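Local coordinates for abhydrolase domain-containing protein (Exiguobacterium antarcticum, PDB 5H3H) that hydrolyses esters as an alpha/beta hydrolase-fold enzyme and probably also acts as a perhydrolase, with ethaneperoxoic acid held in its pocket, at residues 3-8 with 83-88; 42-47 with 264-269; 67-72 with 185-190; 90-95 with 103-108; 241-246 with 259-264. All coordinates share one frame; numbering follows the deposited sequence.

Contact 1: residues 3-8 with 83-88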
# COMPACT_ATOMS: atom_id res chain seq x y z
N THR B 3 -12.75 9.72 22.42
CA THR B 3 -11.88 8.75 23.09
C THR B 3 -11.02 7.82 22.18
O THR B 3 -10.09 8.30 21.49
CB THR B 3 -12.72 7.92 24.12
OG1 THR B 3 -13.98 7.56 23.55
CG2 THR B 3 -12.93 8.68 25.45
N PHE B 4 -11.31 6.51 22.19
CA PHE B 4 -10.28 5.47 22.01
C PHE B 4 -10.51 4.58 20.79
O PHE B 4 -11.66 4.22 20.47
CB PHE B 4 -10.18 4.58 23.26
CG PHE B 4 -9.49 5.25 24.43
CD1 PHE B 4 -8.11 5.17 24.59
CD2 PHE B 4 -10.22 5.97 25.39
CE1 PHE B 4 -7.49 5.78 25.65
CE2 PHE B 4 -9.59 6.58 26.47
CZ PHE B 4 -8.23 6.48 26.59
N ILE B 5 -9.41 4.21 20.14
CA ILE B 5 -9.45 3.41 18.96
C ILE B 5 -8.81 2.09 19.30
O ILE B 5 -7.81 2.08 20.00
CB ILE B 5 -8.69 4.09 17.79
CG1 ILE B 5 -9.62 5.06 17.07
CG2 ILE B 5 -8.17 3.07 16.78
CD1 ILE B 5 -10.25 6.12 17.94
N GLN B 6 -9.34 0.99 18.79
CA GLN B 6 -8.72 -0.32 19.01
C GLN B 6 -7.64 -0.63 17.96
O GLN B 6 -7.96 -0.69 16.78
CB GLN B 6 -9.76 -1.42 18.98
CG GLN B 6 -9.22 -2.67 19.64
CD GLN B 6 -10.11 -3.86 19.48
OE1 GLN B 6 -10.14 -4.47 18.42
NE2 GLN B 6 -10.81 -4.21 20.54
N ALA B 7 -6.41 -0.87 18.40
CA ALA B 7 -5.32 -1.38 17.51
C ALA B 7 -5.55 -2.84 17.16
O ALA B 7 -6.45 -3.51 17.71
CB ALA B 7 -3.97 -1.22 18.19
N VAL B 8 -4.72 -3.37 16.28
CA VAL B 8 -4.90 -4.79 15.86
C VAL B 8 -4.74 -5.74 17.02
O VAL B 8 -5.55 -6.68 17.18
CB VAL B 8 -3.98 -5.14 14.68
CG1 VAL B 8 -3.91 -6.64 14.37
CG2 VAL B 8 -4.46 -4.32 13.46
N GLN B 83 -9.17 4.36 9.56
CA GLN B 83 -10.23 3.40 9.14
C GLN B 83 -11.42 3.45 10.07
O GLN B 83 -12.55 3.62 9.60
CB GLN B 83 -9.69 1.96 9.04
CG GLN B 83 -8.95 1.70 7.75
CD GLN B 83 -8.72 0.23 7.47
OE1 GLN B 83 -8.87 -0.63 8.35
NE2 GLN B 83 -8.33 -0.07 6.23
N GLN B 84 -11.20 3.36 11.38
CA GLN B 84 -12.33 3.44 12.38
C GLN B 84 -13.00 4.80 12.52
O GLN B 84 -14.18 4.87 12.86
CB GLN B 84 -11.87 2.98 13.76
CG GLN B 84 -11.47 1.53 13.71
CD GLN B 84 -10.83 1.01 14.96
OE1 GLN B 84 -9.89 0.22 14.87
NE2 GLN B 84 -11.37 1.39 16.13
N LEU B 85 -12.29 5.90 12.29
CA LEU B 85 -12.95 7.21 12.28
C LEU B 85 -13.44 7.54 10.85
O LEU B 85 -14.05 8.59 10.64
CB LEU B 85 -12.02 8.32 12.76
CG LEU B 85 -11.56 8.29 14.23
CD1 LEU B 85 -10.61 9.47 14.43
CD2 LEU B 85 -12.73 8.39 15.20
N LYS B 86 -13.15 6.68 9.87
CA LYS B 86 -13.71 6.77 8.50
C LYS B 86 -13.36 8.11 7.85
O LYS B 86 -14.22 8.83 7.35
CB LYS B 86 -15.23 6.50 8.52
CG LYS B 86 -15.59 5.04 8.83
CD LYS B 86 -15.72 4.21 7.54
CE LYS B 86 -15.51 2.72 7.77
NZ LYS B 86 -14.05 2.37 7.81
N LEU B 87 -12.06 8.45 7.92
CA LEU B 87 -11.56 9.68 7.42
C LEU B 87 -11.10 9.46 5.99
O LEU B 87 -10.53 8.43 5.66
CB LEU B 87 -10.36 10.14 8.26
CG LEU B 87 -10.52 10.39 9.75
CD1 LEU B 87 -9.16 10.87 10.31
CD2 LEU B 87 -11.61 11.42 9.97
N THR B 88 -11.32 10.45 5.15
CA THR B 88 -10.62 10.58 3.83
C THR B 88 -10.17 12.01 3.55
O THR B 88 -10.47 12.94 4.32
CB THR B 88 -11.53 10.16 2.65
OG1 THR B 88 -12.75 10.93 2.70
CG2 THR B 88 -11.88 8.68 2.68
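The backbones of the edge strand 4-6 and the last turn of helix 71-85 come nearest at Ile5 and Gln84, whose CA atoms are 7.2 Å apart. Ile5 carries most of the apolar part. Its CB points at the helix, and its branches divide the work: the methyl CG2, anti to the backbone N, lies against the amide end of Gln84, with Ile5 CG2 3.8 Å from Gln84 CD, while the ethyl branch sends Ile5 CD1 to within 4.3 Å of Leu85 CD2. Gln84 leaves the helix as an extended chain and passes Ile5 in the opposite direction, so its flat amide ends beside the backbone of Gln6. The modelled orientation of that amide is doubtful; turned over, it might bond to the N and O of Gln6. The aliphatic start of the Gln6 side chain borders the same amide before the chain leads away.

At the helix end, Lys86 takes a positive phi of 58° in a Schellman motif. Its side chain curls back, and Lys86 NZ donates a hydrogen bond to Gln83 O at 2.6 Å, from above the carbonyl plane. Behind Ile5, strand 4-6 pairs with strand 12-18, where Ile5 and Ile13 share backbone hydrogen bonds and Ile5 packs on Val15; Leu85 leans on Asp17.

Chemically, the contact grades from an oily side formed by Ile5 and Leu85 to a more exposed polar side, where the Gln84 amide lies beside the Gln6 backbone and the lysine folds back along the surface onto the last turn of its own helix.

Contact 2: residues 42-47 with 264-269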
# COMPACT_ATOMS: atom_id res chain seq x y z
N ASN B 42 -5.10 25.34 17.65
CA ASN B 42 -5.99 26.51 17.92
C ASN B 42 -6.33 27.18 16.60
O ASN B 42 -7.49 27.47 16.33
CB ASN B 42 -5.38 27.56 18.81
CG ASN B 42 -5.14 27.09 20.22
OD1 ASN B 42 -5.80 26.16 20.72
ND2 ASN B 42 -4.19 27.74 20.89
N ARG B 43 -5.31 27.37 15.78
CA ARG B 43 -5.53 27.96 14.44
C ARG B 43 -6.29 27.05 13.49
O ARG B 43 -7.18 27.55 12.79
CB ARG B 43 -4.23 28.45 13.79
CG ARG B 43 -4.42 29.39 12.57
CD ARG B 43 -4.79 30.83 12.93
NE ARG B 43 -3.92 31.33 14.00
CZ ARG B 43 -4.11 32.44 14.72
NH1 ARG B 43 -5.16 33.25 14.47
NH2 ARG B 43 -3.23 32.76 15.70
N LEU B 44 -6.01 25.75 13.42
CA LEU B 44 -6.81 24.86 12.50
C LEU B 44 -8.28 24.90 12.84
O LEU B 44 -9.19 25.03 11.94
CB LEU B 44 -6.30 23.42 12.54
CG LEU B 44 -4.86 23.36 12.02
CD1 LEU B 44 -4.12 22.14 12.52
CD2 LEU B 44 -4.87 23.38 10.50
N LEU B 45 -8.56 24.86 14.13
CA LEU B 45 -9.97 24.96 14.60
C LEU B 45 -10.64 26.31 14.25
O LEU B 45 -11.72 26.33 13.67
CB LEU B 45 -10.03 24.73 16.09
CG LEU B 45 -10.34 23.34 16.66
CD1 LEU B 45 -10.37 22.12 15.79
CD2 LEU B 45 -9.47 23.08 17.87
N GLU B 46 -10.00 27.45 14.50
CA GLU B 46 -10.67 28.68 14.03
C GLU B 46 -10.83 28.75 12.51
O GLU B 46 -11.79 29.31 12.03
CB GLU B 46 -10.09 29.93 14.62
CG GLU B 46 -8.86 30.51 14.02
CD GLU B 46 -8.52 31.84 14.66
OE1 GLU B 46 -9.46 32.59 14.94
OE2 GLU B 46 -7.34 32.13 14.89
N GLU B 47 -9.95 28.12 11.73
CA GLU B 47 -10.08 28.17 10.25
C GLU B 47 -11.07 27.11 9.76
O GLU B 47 -11.26 26.95 8.55
CB GLU B 47 -8.72 27.98 9.58
CG GLU B 47 -7.64 28.96 10.04
CD GLU B 47 -7.70 30.30 9.36
OE1 GLU B 47 -7.91 31.34 10.04
OE2 GLU B 47 -7.54 30.28 8.14
N SER B 264 -1.85 27.24 5.47
CA SER B 264 -1.86 27.49 4.04
C SER B 264 -1.80 26.22 3.23
O SER B 264 -2.53 26.09 2.27
CB SER B 264 -0.66 28.37 3.65
OG SER B 264 -0.72 29.64 4.26
N TYR B 265 -0.90 25.29 3.59
CA TYR B 265 -0.80 24.02 2.91
C TYR B 265 -2.05 23.12 3.09
O TYR B 265 -2.46 22.46 2.14
CB TYR B 265 0.44 23.27 3.36
CG TYR B 265 0.92 22.16 2.47
CD1 TYR B 265 1.42 22.42 1.17
CD2 TYR B 265 0.88 20.85 2.89
CE1 TYR B 265 1.87 21.39 0.36
CE2 TYR B 265 1.31 19.82 2.09
CZ TYR B 265 1.82 20.07 0.82
OH TYR B 265 2.25 18.99 0.03
N VAL B 266 -2.64 23.11 4.28
CA VAL B 266 -3.93 22.40 4.45
C VAL B 266 -4.99 22.99 3.51
O VAL B 266 -5.69 22.22 2.85
CB VAL B 266 -4.46 22.26 5.92
CG1 VAL B 266 -3.35 21.86 6.89
CG2 VAL B 266 -5.21 23.47 6.42
N LYS B 267 -5.04 24.33 3.42
CA LYS B 267 -5.91 25.05 2.43
C LYS B 267 -5.62 24.71 0.95
O LYS B 267 -6.55 24.50 0.19
CB LYS B 267 -5.87 26.59 2.66
CG LYS B 267 -6.67 27.09 3.87
CD LYS B 267 -6.28 28.50 4.28
CE LYS B 267 -7.30 29.18 5.18
NZ LYS B 267 -8.46 29.80 4.45
N SER B 268 -4.34 24.66 0.54
CA SER B 268 -3.96 24.21 -0.79
C SER B 268 -2.56 23.61 -0.93
O SER B 268 -1.59 24.18 -0.45
CB SER B 268 -4.04 25.37 -1.77
OG SER B 268 -3.17 25.15 -2.88
N SER B 269 -2.48 22.54 -1.72
CA SER B 269 -1.24 21.82 -1.99
C SER B 269 -0.40 22.54 -3.04
O SER B 269 0.80 22.70 -2.88
CB SER B 269 -1.56 20.39 -2.46
OG SER B 269 -2.02 20.39 -3.81
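Leu44 reaches across with one methyl to meet Val266, Leu44 CD2 lying 4.1 Å from Val266 CG2. The CB of Leu44 does not aim directly at helix 255-267; with CG anti to the carbonyl carbon (chi1 -63°) the isobutyl end swings over to the valine, and the two side chains cross obliquely. Val266 does point across, and the methyl it offers sits between its own backbone N and carbonyl carbon. The CA atoms of Leu44 and Val266 are 8.9 Å apart, a gap bridged by the side-chain ends.

A charged pair lies to one side of this apolar patch. Glu47, just past the end of helix 38-46, bends at chi2 (-82°) to send its carboxylate out, and the long chain of Lys267 meets it at about a right angle. Because the otherwise extended lysine bends at chi4, its methylene is closer than its ammonium: Glu47 OE2 is 3.2 Å from Lys267 CE but 3.8 Å from Lys267 NZ, a long salt bridge that probably contributes modestly in this solvent-facing place. Within helix 38-46 a much shorter pair, Arg43 NH1 to Glu46 OE2 at 2.5 Å, holds one end of the guanidinium, while Arg43 NE makes a second salt bridge to Glu260.

The contact joins the C-terminal ends of two helices lying side by side. Val263, one turn earlier, packs against both Arg43 and Glu47; Tyr49 touches Val266 and Lys267 from the loop before strand 50-54; and Tyr265 turns from Leu44 toward strands 114-120 and 211-217.

Contact 3: residues 67-72 with 185-190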
# COMPACT_ATOMS: atom_id res chain seq x y z
N THR B 67 4.79 -4.06 24.01
CA THR B 67 5.35 -4.19 22.73
C THR B 67 4.58 -3.39 21.66
O THR B 67 3.50 -2.79 21.92
CB THR B 67 5.37 -5.73 22.40
OG1 THR B 67 6.41 -5.97 21.48
CG2 THR B 67 4.03 -6.24 21.85
N GLY B 68 5.22 -3.33 20.49
CA GLY B 68 4.64 -2.79 19.28
C GLY B 68 5.01 -1.35 18.98
O GLY B 68 4.23 -0.67 18.32
N TYR B 69 6.21 -0.92 19.37
CA TYR B 69 6.67 0.46 19.17
C TYR B 69 7.45 0.63 17.88
O TYR B 69 7.86 1.76 17.53
CB TYR B 69 7.44 0.94 20.43
CG TYR B 69 6.54 0.98 21.64
CD1 TYR B 69 5.82 2.10 21.95
CD2 TYR B 69 6.36 -0.13 22.43
CE1 TYR B 69 4.96 2.13 23.03
CE2 TYR B 69 5.51 -0.11 23.48
CZ TYR B 69 4.83 1.03 23.81
OH TYR B 69 3.95 1.08 24.85
N ASP B 70 7.63 -0.49 17.16
CA ASP B 70 8.24 -0.53 15.82
C ASP B 70 7.33 0.21 14.87
O ASP B 70 6.11 0.37 15.16
CB ASP B 70 8.46 -1.98 15.39
CG ASP B 70 7.15 -2.79 15.36
OD1 ASP B 70 6.70 -3.21 16.45
OD2 ASP B 70 6.53 -2.92 14.27
N TYR B 71 7.89 0.79 13.84
CA TYR B 71 7.08 1.71 12.98
C TYR B 71 6.00 0.93 12.25
O TYR B 71 4.93 1.47 12.00
CB TYR B 71 7.93 2.45 11.98
CG TYR B 71 8.82 3.57 12.55
CD1 TYR B 71 8.88 3.85 13.92
CD2 TYR B 71 9.65 4.30 11.73
CE1 TYR B 71 9.74 4.84 14.42
CE2 TYR B 71 10.50 5.30 12.23
CZ TYR B 71 10.54 5.55 13.58
OH TYR B 71 11.34 6.54 14.09
N THR B 72 6.28 -0.34 11.92
CA THR B 72 5.22 -1.17 11.29
C THR B 72 3.99 -1.21 12.18
O THR B 72 2.93 -0.86 11.72
CB THR B 72 5.69 -2.60 10.97
OG1 THR B 72 6.73 -2.55 9.99
CG2 THR B 72 4.50 -3.46 10.43
N SER B 185 4.69 6.92 29.23
CA SER B 185 5.14 5.69 29.88
C SER B 185 6.68 5.53 29.75
O SER B 185 7.25 5.78 28.71
CB SER B 185 4.44 4.48 29.22
OG SER B 185 4.95 4.22 27.90
N SER B 186 7.36 5.11 30.82
CA SER B 186 8.81 4.90 30.75
C SER B 186 9.15 3.85 29.70
O SER B 186 10.12 4.00 28.96
CB SER B 186 9.35 4.46 32.11
OG SER B 186 8.52 3.43 32.64
N HIS B 187 8.30 2.81 29.62
CA HIS B 187 8.66 1.63 28.81
C HIS B 187 8.36 1.88 27.33
O HIS B 187 9.11 1.44 26.47
CB HIS B 187 8.00 0.40 29.30
CG HIS B 187 6.54 0.53 29.50
ND1 HIS B 187 5.64 -0.12 28.68
CD2 HIS B 187 5.80 1.31 30.31
CE1 HIS B 187 4.41 0.16 29.07
NE2 HIS B 187 4.48 1.01 30.07
N GLY B 188 7.31 2.63 27.03
CA GLY B 188 7.13 3.13 25.64
C GLY B 188 8.25 4.02 25.17
O GLY B 188 8.74 3.87 24.05
N THR B 189 8.65 4.97 26.03
CA THR B 189 9.75 5.84 25.73
C THR B 189 10.97 5.00 25.35
O THR B 189 11.58 5.27 24.34
CB THR B 189 10.05 6.79 26.90
OG1 THR B 189 8.92 7.64 27.10
CG2 THR B 189 11.30 7.61 26.67
N ILE B 190 11.27 3.96 26.12
CA ILE B 190 12.43 3.10 25.77
C ILE B 190 12.26 2.36 24.43
O ILE B 190 13.12 2.43 23.57
CB ILE B 190 12.73 2.14 26.92
CG1 ILE B 190 13.36 2.97 28.07
CG2 ILE B 190 13.57 0.96 26.46
CD1 ILE B 190 13.30 2.26 29.38
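Ser185, at the N-cap of helix 186-198, points its CB toward Tyr69, but the hydroxyls only approach, Ser185 OG and Tyr69 OH being 4.5 Å apart. Each is engaged by a firmer partner. With chi1 at 72° the serine turns its OG back to the helix, where it accepts from Gly188 N at 3.0 Å with a bent N-H···O angle of 136°; it also hydrogen-bonds to Gly58 O. Tyr69 OH bonds to Pro65 O.

Two residues on, the His187 imidazole folds back so that Ser185 OG lies above the rim of one of its faces, and it borders Tyr69 OH obliquely; the way round of this imidazole in the model is doubtful. Gly188 then makes the main contact. Its CA sits over one face of the Tyr69 ring in a CH-pi interaction, 3.9 Å from the centroid and 27° off the ring normal. The offset runs toward the CE1-CZ bond, beside the hydroxyl, with Gly188 CA 3.5 Å from Tyr69 CE1. Lacking a side chain, Gly188 lets the ring settle directly on the helix backbone.

Thr189 faces away from Tyr69 and doubles the grip on the helix start: its OG1 donates to Ser185 O at 3.0 Å, and its backbone N reaches the same oxygen from the opposite face. Thr189 O in turn receives the indole N-H of Trp30, a residue lining the ethaneperoxoic acid pocket.

Across the contact itself, then, attraction is probably mainly dispersive, an aromatic face on a glycine, while the surrounding hydrogen bonds fix the rotation of the hydroxyls and hold both partners in position.

Contact 4: residues 90-95 with 103-108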
# COMPACT_ATOMS: atom_id res chain seq x y z
N VAL B 90 -7.31 13.23 4.04
CA VAL B 90 -6.66 13.74 5.28
C VAL B 90 -5.36 14.44 4.90
O VAL B 90 -4.65 14.01 3.98
CB VAL B 90 -6.46 12.68 6.44
CG1 VAL B 90 -7.40 11.49 6.36
CG2 VAL B 90 -5.04 12.25 6.71
N THR B 91 -5.08 15.53 5.58
CA THR B 91 -3.70 16.02 5.62
C THR B 91 -2.98 15.35 6.77
O THR B 91 -3.44 15.42 7.88
CB THR B 91 -3.70 17.51 5.80
OG1 THR B 91 -4.32 18.06 4.65
CG2 THR B 91 -2.29 18.08 5.91
N LEU B 92 -1.95 14.61 6.46
CA LEU B 92 -1.20 13.86 7.47
C LEU B 92 0.14 14.61 7.82
O LEU B 92 1.00 14.78 6.97
CB LEU B 92 -0.95 12.47 6.86
CG LEU B 92 -0.22 11.50 7.76
CD1 LEU B 92 -1.03 11.24 9.00
CD2 LEU B 92 0.13 10.24 7.02
N LEU B 93 0.28 15.09 9.05
CA LEU B 93 1.54 15.73 9.49
C LEU B 93 2.26 14.84 10.50
O LEU B 93 1.68 14.45 11.50
CB LEU B 93 1.31 17.11 10.05
CG LEU B 93 2.46 17.88 10.73
CD1 LEU B 93 3.84 17.68 10.16
CD2 LEU B 93 2.17 19.39 10.81
N GLY B 94 3.54 14.55 10.24
CA GLY B 94 4.33 13.87 11.20
C GLY B 94 5.48 14.75 11.65
O GLY B 94 6.19 15.27 10.80
N PHE B 95 5.63 14.89 12.95
CA PHE B 95 6.76 15.65 13.54
C PHE B 95 7.73 14.64 14.12
O PHE B 95 7.35 13.79 14.92
CB PHE B 95 6.29 16.60 14.60
CG PHE B 95 7.45 17.33 15.30
CD1 PHE B 95 7.96 18.52 14.77
CD2 PHE B 95 8.04 16.80 16.46
CE1 PHE B 95 8.98 19.21 15.42
CE2 PHE B 95 9.12 17.46 17.08
CZ PHE B 95 9.59 18.64 16.54
N LEU B 103 5.33 8.13 7.05
CA LEU B 103 5.88 7.45 5.86
C LEU B 103 5.57 5.94 5.83
O LEU B 103 5.11 5.40 4.78
CB LEU B 103 7.39 7.70 5.72
CG LEU B 103 7.71 9.16 5.35
CD1 LEU B 103 9.14 9.57 5.72
CD2 LEU B 103 7.51 9.43 3.87
N LYS B 104 5.83 5.28 6.96
CA LYS B 104 5.63 3.85 7.08
C LYS B 104 4.15 3.50 6.86
O LYS B 104 3.84 2.46 6.26
CB LYS B 104 6.04 3.36 8.47
CG LYS B 104 6.17 1.86 8.66
CD LYS B 104 7.08 1.23 7.62
CE LYS B 104 7.90 0.08 8.19
NZ LYS B 104 9.11 -0.08 7.32
N TYR B 105 3.28 4.35 7.41
CA TYR B 105 1.86 4.21 7.24
C TYR B 105 1.50 4.30 5.77
O TYR B 105 0.65 3.49 5.27
CB TYR B 105 1.12 5.31 7.95
CG TYR B 105 -0.29 5.44 7.41
CD1 TYR B 105 -1.29 4.49 7.69
CD2 TYR B 105 -0.62 6.48 6.53
CE1 TYR B 105 -2.58 4.60 7.17
CE2 TYR B 105 -1.87 6.60 6.00
CZ TYR B 105 -2.86 5.63 6.28
OH TYR B 105 -4.12 5.74 5.72
N LEU B 106 2.08 5.28 5.09
CA LEU B 106 1.82 5.38 3.61
C LEU B 106 2.33 4.16 2.83
O LEU B 106 1.63 3.69 1.92
CB LEU B 106 2.40 6.65 3.02
CG LEU B 106 1.61 7.95 2.86
CD1 LEU B 106 0.17 8.03 3.33
CD2 LEU B 106 2.43 9.14 3.33
N LEU B 107 3.52 3.68 3.16
CA LEU B 107 4.07 2.50 2.51
C LEU B 107 3.25 1.24 2.83
O LEU B 107 3.04 0.45 1.99
CB LEU B 107 5.53 2.24 2.89
CG LEU B 107 6.74 2.86 2.17
CD1 LEU B 107 6.42 3.75 0.98
CD2 LEU B 107 7.64 3.54 3.20
N ASN B 108 2.88 1.05 4.08
CA ASN B 108 2.20 -0.20 4.47
C ASN B 108 0.71 -0.27 4.20
O ASN B 108 0.17 -1.37 4.02
CB ASN B 108 2.50 -0.56 5.92
CG ASN B 108 3.94 -0.96 6.11
OD1 ASN B 108 4.71 -1.02 5.17
ND2 ASN B 108 4.30 -1.29 7.34
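Leu92 meets Tyr105 and Leu106 inside the beta-alpha-beta unit formed by strand 90-95, helix 97-109 and strand 114-120, part of the core of the alpha/beta hydrolase fold. One methyl does all the touching from the strand: Leu92 CD2 is 3.9 Å from Tyr105 CD2, on the ring's CD2 side and oblique to its plane. The two side chains cross at a slant. Leu106 joins from the next helix position, its CB not aimed at the strand but its terminal methyl carried inward.

Torsions complete this first shell. Leu92 CB already points at the helix, and CG anti to the backbone N (chi1 -178°) carries CD2 to the tyrosine. Further out, Val25 and Leu27 of the adjacent strand 23-27 support Leu92, and Ile82 of helix 71-85 packs on Tyr105. Leu107 and Asn108, on another side of the helix, pack on Val8 and Asp9 of the second subunit.

The strand runs on through Gly94 to Phe95, which touches the bound ethaneperoxoic acid; the sharp turn that follows at Ser96 is consistent with the nucleophile elbow of this fold. The contact thus packs the helix leaving that turn back onto the strand entering it. On the helix side, Leu106 is nearly eclipsed about its second torsion (chi2 1°), which leaves the exact place of its methyls less certain; as modelled, Leu106 CD1 stands 4.3 Å from Leu92 CD2.

Contact 5: residues 241-246 with 259-264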
# COMPACT_ATOMS: atom_id res chain seq x y z
N GLU B 241 10.33 23.88 3.04
CA GLU B 241 10.39 25.18 3.71
C GLU B 241 11.35 25.15 4.90
O GLU B 241 11.10 24.47 5.89
CB GLU B 241 9.01 25.65 4.18
CG GLU B 241 8.29 26.59 3.18
CD GLU B 241 8.80 28.04 3.08
OE1 GLU B 241 9.17 28.69 4.09
OE2 GLU B 241 8.78 28.58 1.95
N VAL B 242 12.41 25.95 4.82
CA VAL B 242 13.49 25.97 5.78
C VAL B 242 13.08 26.98 6.85
O VAL B 242 12.76 28.12 6.56
CB VAL B 242 14.81 26.41 5.10
CG1 VAL B 242 15.99 26.40 6.07
CG2 VAL B 242 15.13 25.51 3.89
N PHE B 243 13.21 26.57 8.10
CA PHE B 243 12.96 27.42 9.22
C PHE B 243 14.31 27.91 9.70
O PHE B 243 15.05 27.17 10.33
CB PHE B 243 12.09 26.68 10.25
CG PHE B 243 10.64 26.62 9.82
CD1 PHE B 243 10.26 25.81 8.77
CD2 PHE B 243 9.71 27.44 10.38
CE1 PHE B 243 8.94 25.78 8.31
CE2 PHE B 243 8.40 27.44 9.92
CZ PHE B 243 8.01 26.58 8.90
N GLU B 244 14.63 29.16 9.38
CA GLU B 244 16.00 29.68 9.53
C GLU B 244 16.35 29.90 10.97
O GLU B 244 17.52 29.85 11.35
CB GLU B 244 16.20 31.04 8.80
CG GLU B 244 15.78 31.05 7.32
CD GLU B 244 16.81 30.45 6.36
OE1 GLU B 244 17.76 29.69 6.77
OE2 GLU B 244 16.66 30.75 5.16
N GLU B 245 15.32 30.17 11.77
CA GLU B 245 15.51 30.60 13.11
C GLU B 245 15.15 29.48 14.12
O GLU B 245 15.12 29.73 15.32
CB GLU B 245 14.67 31.89 13.35
CG GLU B 245 14.98 33.06 12.41
CD GLU B 245 13.91 34.16 12.38
OE1 GLU B 245 13.21 34.37 13.39
OE2 GLU B 245 13.79 34.87 11.33
N SER B 246 14.99 28.24 13.65
CA SER B 246 14.45 27.18 14.49
C SER B 246 15.37 26.02 14.64
O SER B 246 16.06 25.64 13.70
CB SER B 246 13.13 26.63 13.90
OG SER B 246 12.18 27.67 13.82
N THR B 259 2.81 27.67 12.11
CA THR B 259 1.35 27.58 12.04
C THR B 259 0.77 28.09 10.73
O THR B 259 -0.03 27.46 10.10
CB THR B 259 0.61 28.25 13.27
OG1 THR B 259 1.08 29.59 13.49
CG2 THR B 259 0.92 27.58 14.47
N GLU B 260 1.20 29.24 10.27
CA GLU B 260 0.56 29.78 9.10
C GLU B 260 1.02 29.09 7.78
O GLU B 260 0.24 28.96 6.89
CB GLU B 260 0.67 31.31 9.12
CG GLU B 260 -0.04 31.96 10.32
CD GLU B 260 -1.57 31.75 10.38
OE1 GLU B 260 -2.10 31.58 11.50
OE2 GLU B 260 -2.26 31.77 9.34
N THR B 261 2.24 28.55 7.71
CA THR B 261 2.64 27.62 6.64
C THR B 261 1.79 26.31 6.62
O THR B 261 1.43 25.78 5.57
CB THR B 261 4.13 27.22 6.83
OG1 THR B 261 4.95 28.40 6.89
CG2 THR B 261 4.64 26.36 5.70
N LEU B 262 1.48 25.81 7.81
CA LEU B 262 0.76 24.52 7.95
C LEU B 262 -0.67 24.75 7.44
O LEU B 262 -1.22 24.01 6.64
CB LEU B 262 0.79 24.15 9.43
CG LEU B 262 0.66 22.73 9.91
CD1 LEU B 262 0.33 22.76 11.42
CD2 LEU B 262 -0.38 21.92 9.15
N VAL B 263 -1.23 25.88 7.86
CA VAL B 263 -2.57 26.25 7.53
C VAL B 263 -2.77 26.49 6.05
O VAL B 263 -3.77 26.06 5.50
CB VAL B 263 -2.99 27.51 8.32
CG1 VAL B 263 -4.25 28.15 7.73
CG2 VAL B 263 -3.18 27.14 9.80
N SER B 264 -1.85 27.24 5.47
CA SER B 264 -1.86 27.49 4.04
C SER B 264 -1.80 26.22 3.23
O SER B 264 -2.53 26.09 2.27
CB SER B 264 -0.66 28.37 3.65
OG SER B 264 -0.72 29.64 4.26
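Thr261 supplies the helix side of the van der Waals contact, presenting a different branch to each of two residues of strand 239-243. Its hydroxyl end meets the Phe243 ring, with Thr261 OG1 4.1 Å from Phe243 CZ in an oblique approach, the two side chains sliding past each other in opposite directions. Its methyl, placed anti to the backbone N by a chi1 of -55°, faces Glu241, where Thr261 CG2 lies 4.4 Å from Glu241 CG. The glutamate therefore contributes its aliphatic portion. These are loose contacts between backbones well separated, with the CA atoms of Glu241 and Thr261 8.6 Å apart.

Hydrogen bonds within the helix hold the threonine. Thr261 OG1 is bonded to Lys257 O one turn earlier, which fixes the rotation of the side chain. Ser264 does likewise: Ser264 OG donates to Glu260 O at 2.9 Å, and Ser264 N reaches the same oxygen from its other face. Past the strand, a type I turn from Phe243 to Ser246 is closed by a weak backbone bond.

Charge enters through Lys257, which lies against Phe243 as a cation-pi partner, hydrogen-bonds to Val242 O and makes a weak, long ion pair with Glu241.

In the fold, helix 255-267 lies over a face of the sheet, and here it meets the outermost strand. Strand 239-243 pairs with strand 211-217, whose Leu213 and Met215 also touch Thr261; Phe243 is enclosed further by Met215 and Met250, and on another side of the helix Thr259 and Leu262 pack on Gln40 of helix 38-46.

Contacts 1, 4 and 5 reach one mixed eight-stranded sheet; contacts 2 and 3 join helices or their ends. Contact 1 lies at edge strand 4-6 and contact 5 at the other outermost strand, 239-243, their centres about 29 Å apart, with contact 4 on central strand 90-95 between them. Contacts 2 and 5 share helix 255-267, with centres about 13 Å apart, and touch. Contacts 1 and 3 use the two ends of helix 71-85, and contact 3 touches contact 4 where Thr72 packs on Lys104. Along the chain, contact 2 encloses contacts 3, 4 and 5, joining an early helix to the C-terminal one. Helices are thus packed onto the two outer strands and the central strand, whose end, at Phe95, reaches the ligand pocket.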